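Local coordinates for RagB/SusD domain protein (Flavobacterium johnsoniae, PDB 5J90) that binds chitin and, as a SusD homolog from a chitin utilization locus, probably helps to capture chitin chains at the outer membrane, at residues 137-141 / 160-164; 207-211 / 225-229; 213-218 / 500-506. All coordinates share one frame; numbering follows the deposited sequence.

Interaction 1. Residues 137-141 / 160-164; sequences IIYSK and QMFAE
Ser140 and Gln160 mark the closest backbone approach, with CA atoms 8.4 Å apart, where the loop joining helices 113-134 and 154-177 of the SusD-like fold turns back on the second helix. Tyr139 does most of the bridging. Its CG stands anti to the backbone N (chi1 -152°), which sends the ring from the loop toward the helix. At the end of the ring, Tyr139 OH donates a hydrogen bond to Glu164 OE1, 2.6 Å away. The carboxylate receives it on its syn lone pair. Carboxylate and ring planes are turned 55° against each other, and OE1 lies at the ring edge, near its plane. Gln160 slides past the ring in the opposite direction. Its amide meets the same ring at the edge, with Gln160 OE1 3.7 Å from Tyr139 CD2. Gln160 OE1 also lies 3.5 Å from Ser140 CB. Met161 adds an apolar touch, its CG 4.1 Å from Tyr139 CZ. Asp152 accepts from both Ser140 OG and Gln160 NE2. A phenylalanine at Tyr139 would keep the ring packing but would probably leave Glu164 OE1 without its phenolic donor and the carboxylate freer to turn. Lys123, on helix 113-134, forms a salt bridge with Glu164 OE2 and a cation-pi contact with the Tyr139 ring. The carboxylate is thus gripped through both oxygens. The nearby lysine is likely to favour its charged form. The ring packs against the helix, and the bond from its hydroxyl to the carboxylate fixes its end.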
loop_
_atom_site.group_PDB
_atom_site.type_symbol
_atom_site.label_atom_id
_atom_site.label_comp_id
_atom_site.label_asym_id
_atom_site.label_seq_id
_atom_site.Cartn_x
_atom_site.Cartn_y
_atom_site.Cartn_z
ATOM N N ILE A 137 -0.504 -15.286 5.059
ATOM C CA ILE A 137 -0.801 -16.415 5.953
ATOM C C ILE A 137 -0.404 -17.716 5.274
ATOM O O ILE A 137 -0.132 -17.745 4.075
ATOM C CB ILE A 137 -2.307 -16.482 6.340
ATOM C CG1 ILE A 137 -3.178 -16.736 5.102
ATOM C CG2 ILE A 137 -2.733 -15.225 7.095
ATOM C CD1 ILE A 137 -4.615 -17.159 5.440
ATOM N N ILE A 138 -0.370 -18.801 6.045
ATOM C CA ILE A 138 -0.224 -20.124 5.461
ATOM C C ILE A 138 -1.539 -20.522 4.790
ATOM O O ILE A 138 -2.611 -20.461 5.402
ATOM C CB ILE A 138 0.185 -21.163 6.519
ATOM C CG1 ILE A 138 1.585 -20.839 7.040
ATOM C CG2 ILE A 138 0.144 -22.565 5.917
ATOM C CD1 ILE A 138 2.014 -21.674 8.251
ATOM N N TYR A 139 -1.475 -20.898 3.520
ATOM C CA TYR A 139 -2.696 -21.290 2.821
ATOM C C TYR A 139 -2.382 -22.436 1.858
ATOM O O TYR A 139 -2.667 -23.589 2.178
ATOM C CB TYR A 139 -3.382 -20.073 2.161
ATOM C CG TYR A 139 -4.886 -20.222 2.011
ATOM C CD1 TYR A 139 -5.715 -20.234 3.127
ATOM C CD2 TYR A 139 -5.474 -20.335 0.754
ATOM C CE1 TYR A 139 -7.089 -20.378 2.998
ATOM C CE2 TYR A 139 -6.860 -20.479 0.618
ATOM C CZ TYR A 139 -7.651 -20.494 1.745
ATOM O OH TYR A 139 -9.021 -20.631 1.642
ATOM N N SER A 140 -1.740 -22.149 0.733
ATOM C CA SER A 140 -1.446 -23.197 -0.250
ATOM C C SER A 140 -0.541 -24.309 0.297
ATOM O O SER A 140 -0.654 -25.463 -0.125
ATOM C CB SER A 140 -0.845 -22.611 -1.543
ATOM O OG SER A 140 0.481 -22.132 -1.359
ATOM N N LYS A 141 0.346 -23.970 1.229
ATOM C CA LYS A 141 1.333 -24.926 1.715
ATOM C C LYS A 141 0.918 -25.607 3.015
ATOM O O LYS A 141 1.713 -26.322 3.620
ATOM C CB LYS A 141 2.696 -24.240 1.906
ATOM C CG LYS A 141 3.278 -23.616 0.648
ATOM C CD LYS A 141 3.417 -24.633 -0.469
ATOM C CE LYS A 141 4.007 -24.000 -1.718
ATOM N NZ LYS A 141 3.184 -22.848 -2.187
ATOM N N GLN A 160 -6.910 -17.285 -4.531
ATOM C CA GLN A 160 -7.298 -18.658 -4.207
ATOM C C GLN A 160 -8.705 -18.765 -3.610
ATOM O O GLN A 160 -9.467 -19.669 -3.962
ATOM C CB GLN A 160 -6.277 -19.292 -3.269
ATOM C CG GLN A 160 -4.914 -19.504 -3.865
ATOM C CD GLN A 160 -3.931 -20.000 -2.833
ATOM O OE1 GLN A 160 -3.946 -21.183 -2.476
ATOM N NE2 GLN A 160 -3.084 -19.093 -2.320
ATOM N N MET A 161 -9.058 -17.845 -2.712
ATOM C CA MET A 161 -10.381 -17.863 -2.098
ATOM C C MET A 161 -11.481 -17.659 -3.139
ATOM O O MET A 161 -12.501 -18.349 -3.108
ATOM C CB MET A 161 -10.479 -16.843 -0.960
ATOM C CG MET A 161 -9.594 -17.193 0.238
ATOM S SD MET A 161 -9.845 -16.137 1.672
ATOM C CE MET A 161 -9.493 -14.489 1.047
ATOM N N PHE A 162 -11.286 -16.734 -4.073
ATOM C CA PHE A 162 -12.281 -16.546 -5.130
ATOM C C PHE A 162 -12.431 -17.818 -5.961
ATOM O O PHE A 162 -13.546 -18.165 -6.363
ATOM C CB PHE A 162 -11.889 -15.379 -6.048
ATOM C CG PHE A 162 -12.051 -14.005 -5.429
ATOM C CD1 PHE A 162 -13.256 -13.601 -4.859
ATOM C CD2 PHE A 162 -11.002 -13.095 -5.466
ATOM C CE1 PHE A 162 -13.410 -12.326 -4.316
ATOM C CE2 PHE A 162 -11.141 -11.824 -4.922
ATOM C CZ PHE A 162 -12.352 -11.435 -4.344
ATOM N N ALA A 163 -11.320 -18.514 -6.222
ATOM C CA ALA A 163 -11.362 -19.749 -7.019
ATOM C C ALA A 163 -12.028 -20.889 -6.253
ATOM O O ALA A 163 -12.739 -21.706 -6.839
ATOM C CB ALA A 163 -9.949 -20.163 -7.462
ATOM N N GLU A 164 -11.788 -20.947 -4.948
ATOM C CA GLU A 164 -12.455 -21.932 -4.100
ATOM C C GLU A 164 -13.962 -21.703 -4.080
ATOM O O GLU A 164 -14.744 -22.653 -4.169
ATOM C CB GLU A 164 -11.862 -21.904 -2.697
ATOM C CG GLU A 164 -10.468 -22.517 -2.666
ATOM C CD GLU A 164 -9.715 -22.262 -1.370
ATOM O OE1 GLU A 164 -10.068 -21.306 -0.636
ATOM O OE2 GLU A 164 -8.758 -23.024 -1.089
#

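Interaction 2. Residues 207-211 / 225-229; sequences RLRLA and EAEKA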
loop_
_atom_site.group_PDB
_atom_site.type_symbol
_atom_site.label_atom_id
_atom_site.label_comp_id
_atom_site.label_asym_id
_atom_site.label_seq_id
_atom_site.Cartn_x
_atom_site.Cartn_y
_atom_site.Cartn_z
ATOM N N ARG A 207 -18.416 -13.879 -1.525
ATOM C CA ARG A 207 -17.648 -13.367 -2.658
ATOM C C ARG A 207 -17.796 -11.847 -2.783
ATOM O O ARG A 207 -16.821 -11.141 -3.013
ATOM C CB ARG A 207 -18.081 -14.021 -3.977
ATOM C CG ARG A 207 -17.240 -13.531 -5.162
ATOM C CD ARG A 207 -17.782 -13.960 -6.538
ATOM N NE ARG A 207 -18.066 -15.388 -6.601
ATOM C CZ ARG A 207 -17.153 -16.350 -6.687
ATOM N NH1 ARG A 207 -15.854 -16.062 -6.730
ATOM N NH2 ARG A 207 -17.551 -17.623 -6.712
ATOM N N LEU A 208 -19.020 -11.347 -2.640
ATOM C CA LEU A 208 -19.255 -9.913 -2.727
ATOM C C LEU A 208 -18.511 -9.139 -1.638
ATOM O O LEU A 208 -17.921 -8.083 -1.913
ATOM C CB LEU A 208 -20.766 -9.618 -2.699
ATOM C CG LEU A 208 -21.200 -8.152 -2.810
ATOM C CD1 LEU A 208 -20.710 -7.519 -4.119
ATOM C CD2 LEU A 208 -22.718 -8.044 -2.696
ATOM N N ARG A 209 -18.511 -9.663 -0.412
ATOM C CA ARG A 209 -17.730 -9.066 0.664
ATOM C C ARG A 209 -16.244 -8.995 0.300
ATOM O O ARG A 209 -15.607 -7.950 0.457
ATOM C CB ARG A 209 -17.917 -9.863 1.964
ATOM C CG ARG A 209 -16.964 -9.416 3.071
ATOM C CD ARG A 209 -16.966 -10.363 4.266
ATOM N NE ARG A 209 -18.152 -10.179 5.107
ATOM C CZ ARG A 209 -18.371 -10.869 6.219
ATOM N NH1 ARG A 209 -17.497 -11.789 6.606
ATOM N NH2 ARG A 209 -19.468 -10.648 6.936
ATOM N N LEU A 210 -15.697 -10.108 -0.170
ATOM C CA LEU A 210 -14.267 -10.162 -0.492
ATOM C C LEU A 210 -13.928 -9.258 -1.681
ATOM O O LEU A 210 -12.855 -8.636 -1.723
ATOM C CB LEU A 210 -13.815 -11.603 -0.751
ATOM C CG LEU A 210 -13.958 -12.548 0.441
ATOM C CD1 LEU A 210 -13.520 -13.956 0.051
ATOM C CD2 LEU A 210 -13.202 -12.052 1.660
ATOM N N ALA A 211 -14.856 -9.161 -2.630
ATOM C CA ALA A 211 -14.679 -8.280 -3.774
ATOM C C ALA A 211 -14.601 -6.812 -3.345
ATOM O O ALA A 211 -13.700 -6.080 -3.760
ATOM C CB ALA A 211 -15.800 -8.501 -4.777
ATOM N N GLU A 225 -15.462 -9.729 -9.530
ATOM C CA GLU A 225 -15.953 -10.680 -8.541
ATOM C C GLU A 225 -17.274 -10.222 -7.913
ATOM O O GLU A 225 -18.154 -11.041 -7.653
ATOM C CB GLU A 225 -14.880 -10.954 -7.481
ATOM C CG GLU A 225 -13.647 -11.664 -8.041
ATOM C CD GLU A 225 -13.900 -13.099 -8.482
ATOM O OE1 GLU A 225 -14.924 -13.689 -8.097
ATOM O OE2 GLU A 225 -13.044 -13.660 -9.204
ATOM N N ALA A 226 -17.444 -8.916 -7.722
ATOM C CA ALA A 226 -18.700 -8.400 -7.162
ATOM C C ALA A 226 -19.857 -8.641 -8.126
ATOM O O ALA A 226 -20.946 -9.073 -7.742
ATOM C CB ALA A 226 -18.581 -6.915 -6.860
ATOM N N GLU A 227 -19.613 -8.366 -9.399
ATOM C CA GLU A 227 -20.656 -8.590 -10.393
ATOM C C GLU A 227 -20.981 -10.079 -10.566
ATOM O O GLU A 227 -22.143 -10.435 -10.733
ATOM C CB GLU A 227 -20.315 -7.879 -11.709
ATOM C CG GLU A 227 -20.416 -6.371 -11.534
ATOM C CD GLU A 227 -20.145 -5.564 -12.779
ATOM O OE1 GLU A 227 -19.425 -6.051 -13.675
ATOM O OE2 GLU A 227 -20.647 -4.426 -12.838
ATOM N N LYS A 228 -19.974 -10.950 -10.478
ATOM C CA LYS A 228 -20.209 -12.397 -10.491
ATOM C C LYS A 228 -21.149 -12.828 -9.356
ATOM O O LYS A 228 -22.056 -13.641 -9.560
ATOM C CB LYS A 228 -18.886 -13.169 -10.352
ATOM C CG LYS A 228 -18.096 -13.354 -11.630
ATOM C CD LYS A 228 -16.683 -13.918 -11.356
ATOM C CE LYS A 228 -16.719 -15.231 -10.598
ATOM N NZ LYS A 228 -15.319 -15.692 -10.294
ATOM N N ALA A 229 -20.921 -12.284 -8.165
ATOM C CA ALA A 229 -21.721 -12.643 -6.991
ATOM C C ALA A 229 -23.201 -12.389 -7.234
ATOM O O ALA A 229 -24.058 -13.228 -6.920
ATOM C CB ALA A 229 -21.240 -11.861 -5.763
#
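Leu208 and Ala226 bring the two helices together, with CA atoms only 4.7 Å apart. The consecutive helices 196-213 and 219-231 form a helical hairpin, consistent with the TPR-like character of the family. The segments run nearly antiparallel, at 162°, and their axes approach to 8.0 Å. Small residues make this closeness possible. Ala211 points its CB at the backbone of the facing helix, 3.4 Å from Ala226 N. Leu208 reaches two alanines one turn apart on the facing helix. Leu208 CD1 rests on Ala226 CB at 3.5 Å, while its CB meets Ala229 CB. This is the tight, apolar part of the contact, and its residues are buried.

The other side is polar and opens toward Lys228, which is partly exposed. Here long side chains take the place of methyl groups. Arg207 leaves its helix with CG anti to the backbone N (chi1 -178°). A bend at chi3 then swings the guanidinium across the Glu225 carboxylate at a slant. Arg207 NH1 bonds to Glu225 OE1 at 2.9 Å, and the bond is bent, with an N-H...O angle of 135°. Lys228 NZ reaches Glu225 OE1 from the opposite face of the carboxylate, at 3.0 Å. OE1 therefore takes two charged donors and is the hub of a salt-bridge network. The arrangement puts Arg207 NH1 and Lys228 NZ only 3.6 Å apart, with the lysine over one face of the guanidinium. Asp166 on helix 154-177 forms salt bridges with both, so a second negative charge probably helps to offset the two positive ones.

Helix 154-177 also packs Leu165 on Arg207 and Phe162 on Glu225. Leu338 and Arg339 of helix 332-344 touch Leu208, and Trp347 and Met349 from a loop pack against Ala226.

Interaction 3. Residues 213-218 / 500-506; sequences RIVKVK and WWDVNAP
Val217 and Arg213 fit against two neighbouring tryptophans, Trp500 and Trp501, where the C-terminal tail of this SusD-like fold lies on the turn between helices 196-213 and 219-231. The CG2 methyl of Val217 sits over one face of the Trp500 indole, 3.4 Å from NE1. Its CG1 bump fills the corner between that ring and the backbone of Trp501. Ile214 CG2 reaches Trp500 CZ3 obliquely, and the Lys218 chain meets the ring edge at CZ2.

Trp501 is a flat floor for the arginine. Arg213 bends at chi2 and chi3 so that CG and CD lie over the indole, with CG 3.5 Å from the centroid of the five-membered ring. Its charged end goes on to Glu434 and Asp132.

Farther along, Val503 CG1 presses on Lys216 CB at 3.5 Å. Lys216 NZ then donates to Ala505 O at 2.9 Å. Val503 also packs on Val503 of the second subunit, so the tail is itself part of the interface with that subunit. Between the segments one water accepts from Lys216 N and donates to Arg213 O and to Trp501 O, 2.8 Å from each carbonyl oxygen.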
loop_
_atom_site.group_PDB
_atom_site.type_symbol
_atom_site.label_atom_id
_atom_site.label_comp_id
_atom_site.label_asym_id
_atom_site.label_seq_id
_atom_site.Cartn_x
_atom_site.Cartn_y
_atom_site.Cartn_z
ATOM N N ARG A 213 -13.787 -5.676 -0.471
ATOM C CA ARG A 213 -12.571 -5.498 0.319
ATOM C C ARG A 213 -11.396 -5.020 -0.521
ATOM O O ARG A 213 -10.579 -4.228 -0.042
ATOM C CB ARG A 213 -12.173 -6.805 1.017
ATOM C CG ARG A 213 -11.006 -6.638 1.992
ATOM C CD ARG A 213 -11.499 -6.264 3.396
ATOM N NE ARG A 213 -12.018 -7.451 4.078
ATOM C CZ ARG A 213 -13.239 -7.575 4.592
ATOM N NH1 ARG A 213 -13.586 -8.721 5.163
ATOM N NH2 ARG A 213 -14.121 -6.576 4.551
ATOM N N ILE A 214 -11.303 -5.522 -1.749
ATOM C CA ILE A 214 -10.117 -5.267 -2.568
ATOM C C ILE A 214 -10.308 -4.129 -3.571
ATOM O O ILE A 214 -9.481 -3.948 -4.466
ATOM C CB ILE A 214 -9.622 -6.555 -3.276
ATOM C CG1 ILE A 214 -10.616 -7.040 -4.337
ATOM C CG2 ILE A 214 -9.352 -7.645 -2.238
ATOM C CD1 ILE A 214 -10.055 -8.137 -5.236
ATOM N N VAL A 215 -11.358 -3.329 -3.404
ATOM C CA VAL A 215 -11.649 -2.303 -4.414
ATOM C C VAL A 215 -10.573 -1.212 -4.542
ATOM O O VAL A 215 -10.426 -0.623 -5.620
ATOM C CB VAL A 215 -13.056 -1.688 -4.198
ATOM C CG1 VAL A 215 -13.084 -0.771 -2.985
ATOM C CG2 VAL A 215 -13.507 -0.940 -5.454
ATOM N N LYS A 216 -9.830 -0.929 -3.474
ATOM C CA LYS A 216 -8.765 0.081 -3.560
ATOM C C LYS A 216 -7.491 -0.469 -4.183
ATOM O O LYS A 216 -6.780 0.259 -4.875
ATOM C CB LYS A 216 -8.463 0.727 -2.191
ATOM C CG LYS A 216 -9.688 1.350 -1.532
ATOM C CD LYS A 216 -9.392 2.506 -0.567
ATOM C CE LYS A 216 -8.500 2.094 0.562
ATOM N NZ LYS A 216 -8.425 3.200 1.586
ATOM N N VAL A 217 -7.179 -1.737 -3.942
ATOM C CA VAL A 217 -5.930 -2.304 -4.439
ATOM C C VAL A 217 -6.083 -2.889 -5.851
ATOM O O VAL A 217 -5.162 -2.814 -6.666
ATOM C CB VAL A 217 -5.352 -3.355 -3.440
ATOM C CG1 VAL A 217 -6.224 -4.600 -3.378
ATOM C CG2 VAL A 217 -3.921 -3.726 -3.811
ATOM N N LYS A 218 -7.246 -3.462 -6.150
ATOM C CA LYS A 218 -7.508 -4.090 -7.443
ATOM C C LYS A 218 -8.954 -3.820 -7.867
ATOM O O LYS A 218 -9.784 -4.737 -7.868
ATOM C CB LYS A 218 -7.322 -5.613 -7.360
ATOM C CG LYS A 218 -5.934 -6.182 -7.655
ATOM C CD LYS A 218 -6.024 -7.716 -7.770
ATOM C CE LYS A 218 -4.663 -8.410 -7.873
ATOM N NZ LYS A 218 -4.820 -9.909 -7.933
ATOM N N TRP A 500 -2.004 -5.936 2.098
ATOM C CA TRP A 500 -2.176 -5.666 0.670
ATOM C C TRP A 500 -3.458 -4.917 0.289
ATOM O O TRP A 500 -3.389 -3.938 -0.467
ATOM C CB TRP A 500 -2.018 -6.988 -0.090
ATOM C CG TRP A 500 -2.485 -7.037 -1.513
ATOM C CD1 TRP A 500 -1.819 -6.602 -2.625
ATOM C CD2 TRP A 500 -3.717 -7.604 -1.980
ATOM N NE1 TRP A 500 -2.571 -6.855 -3.756
ATOM C CE2 TRP A 500 -3.740 -7.468 -3.384
ATOM C CE3 TRP A 500 -4.803 -8.211 -1.343
ATOM C CZ2 TRP A 500 -4.815 -7.914 -4.161
ATOM C CZ3 TRP A 500 -5.867 -8.649 -2.110
ATOM C CH2 TRP A 500 -5.866 -8.501 -3.507
ATOM N N TRP A 501 -4.626 -5.329 0.789
ATOM C CA TRP A 501 -5.848 -4.620 0.379
ATOM C C TRP A 501 -6.004 -3.255 1.050
ATOM O O TRP A 501 -6.772 -2.419 0.574
ATOM C CB TRP A 501 -7.134 -5.462 0.538
ATOM C CG TRP A 501 -7.410 -6.012 1.925
ATOM C CD1 TRP A 501 -7.319 -7.327 2.293
ATOM C CD2 TRP A 501 -7.857 -5.297 3.095
ATOM N NE1 TRP A 501 -7.659 -7.478 3.620
ATOM C CE2 TRP A 501 -7.998 -6.252 4.138
ATOM C CE3 TRP A 501 -8.167 -3.959 3.366
ATOM C CZ2 TRP A 501 -8.409 -5.902 5.433
ATOM C CZ3 TRP A 501 -8.578 -3.613 4.654
ATOM C CH2 TRP A 501 -8.689 -4.585 5.674
ATOM N N ASP A 502 -5.271 -3.023 2.137
ATOM C CA ASP A 502 -5.403 -1.803 2.938
ATOM C C ASP A 502 -4.473 -0.712 2.427
ATOM O O ASP A 502 -3.751 -0.074 3.189
ATOM C CB ASP A 502 -5.105 -2.140 4.413
ATOM C CG ASP A 502 -5.478 -1.028 5.376
ATOM O OD1 ASP A 502 -6.324 -0.182 5.011
ATOM O OD2 ASP A 502 -4.925 -1.032 6.507
ATOM N N VAL A 503 -4.500 -0.491 1.121
ATOM C CA VAL A 503 -3.577 0.451 0.499
ATOM C C VAL A 503 -3.894 1.885 0.920
ATOM O O VAL A 503 -5.058 2.256 1.120
ATOM C CB VAL A 503 -3.602 0.282 -1.043
ATOM C CG1 VAL A 503 -4.975 0.519 -1.580
ATOM C CG2 VAL A 503 -2.583 1.193 -1.722
ATOM N N ASN A 504 -2.851 2.695 1.086
ATOM C CA ASN A 504 -3.064 4.115 1.341
ATOM C C ASN A 504 -3.514 4.837 0.072
ATOM O O ASN A 504 -2.700 5.359 -0.700
ATOM C CB ASN A 504 -1.807 4.782 1.895
ATOM C CG ASN A 504 -2.060 6.209 2.275
ATOM O OD1 ASN A 504 -2.981 6.494 3.033
ATOM N ND2 ASN A 504 -1.279 7.123 1.731
ATOM N N ALA A 505 -4.823 4.852 -0.138
ATOM C CA ALA A 505 -5.435 5.357 -1.365
ATOM C C ALA A 505 -6.823 5.834 -0.987
ATOM O O ALA A 505 -7.372 5.421 0.035
ATOM C CB ALA A 505 -5.532 4.249 -2.411
ATOM N N PRO A 506 -7.412 6.717 -1.801
ATOM C CA PRO A 506 -8.749 7.217 -1.460
ATOM C C PRO A 506 -9.845 6.187 -1.758
ATOM O O PRO A 506 -9.605 5.187 -2.442
ATOM C CB PRO A 506 -8.890 8.444 -2.367
ATOM C CG PRO A 506 -8.072 8.106 -3.575
ATOM C CD PRO A 506 -6.873 7.332 -3.032
HETATM O O HOH W 1 -8.808 -2.499 -1.273
HETATM O O HOH W 2 -7.004 1.754 3.320
#

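Interaction 1 closes along the chain before interaction 2 opens. Interactions 2 and 3 interlock, since 213-218 lies between 207-211 and 225-229 while its partner 500-506 comes at the far end of the chain. The centres of interactions 1 and 2 are about 16 Å apart, those of 2 and 3 about 15 Å, and those of 1 and 3 about 19 Å. Helix 154-177 connects them. Its Phe162 packs on Leu210, Ala211 and Glu225 in interaction 2 and on Ile214 in interaction 3. Consecutive helices 154-177, 196-213 and 219-231 thus form one helical body, against which the C-terminal tail lies near the second subunit.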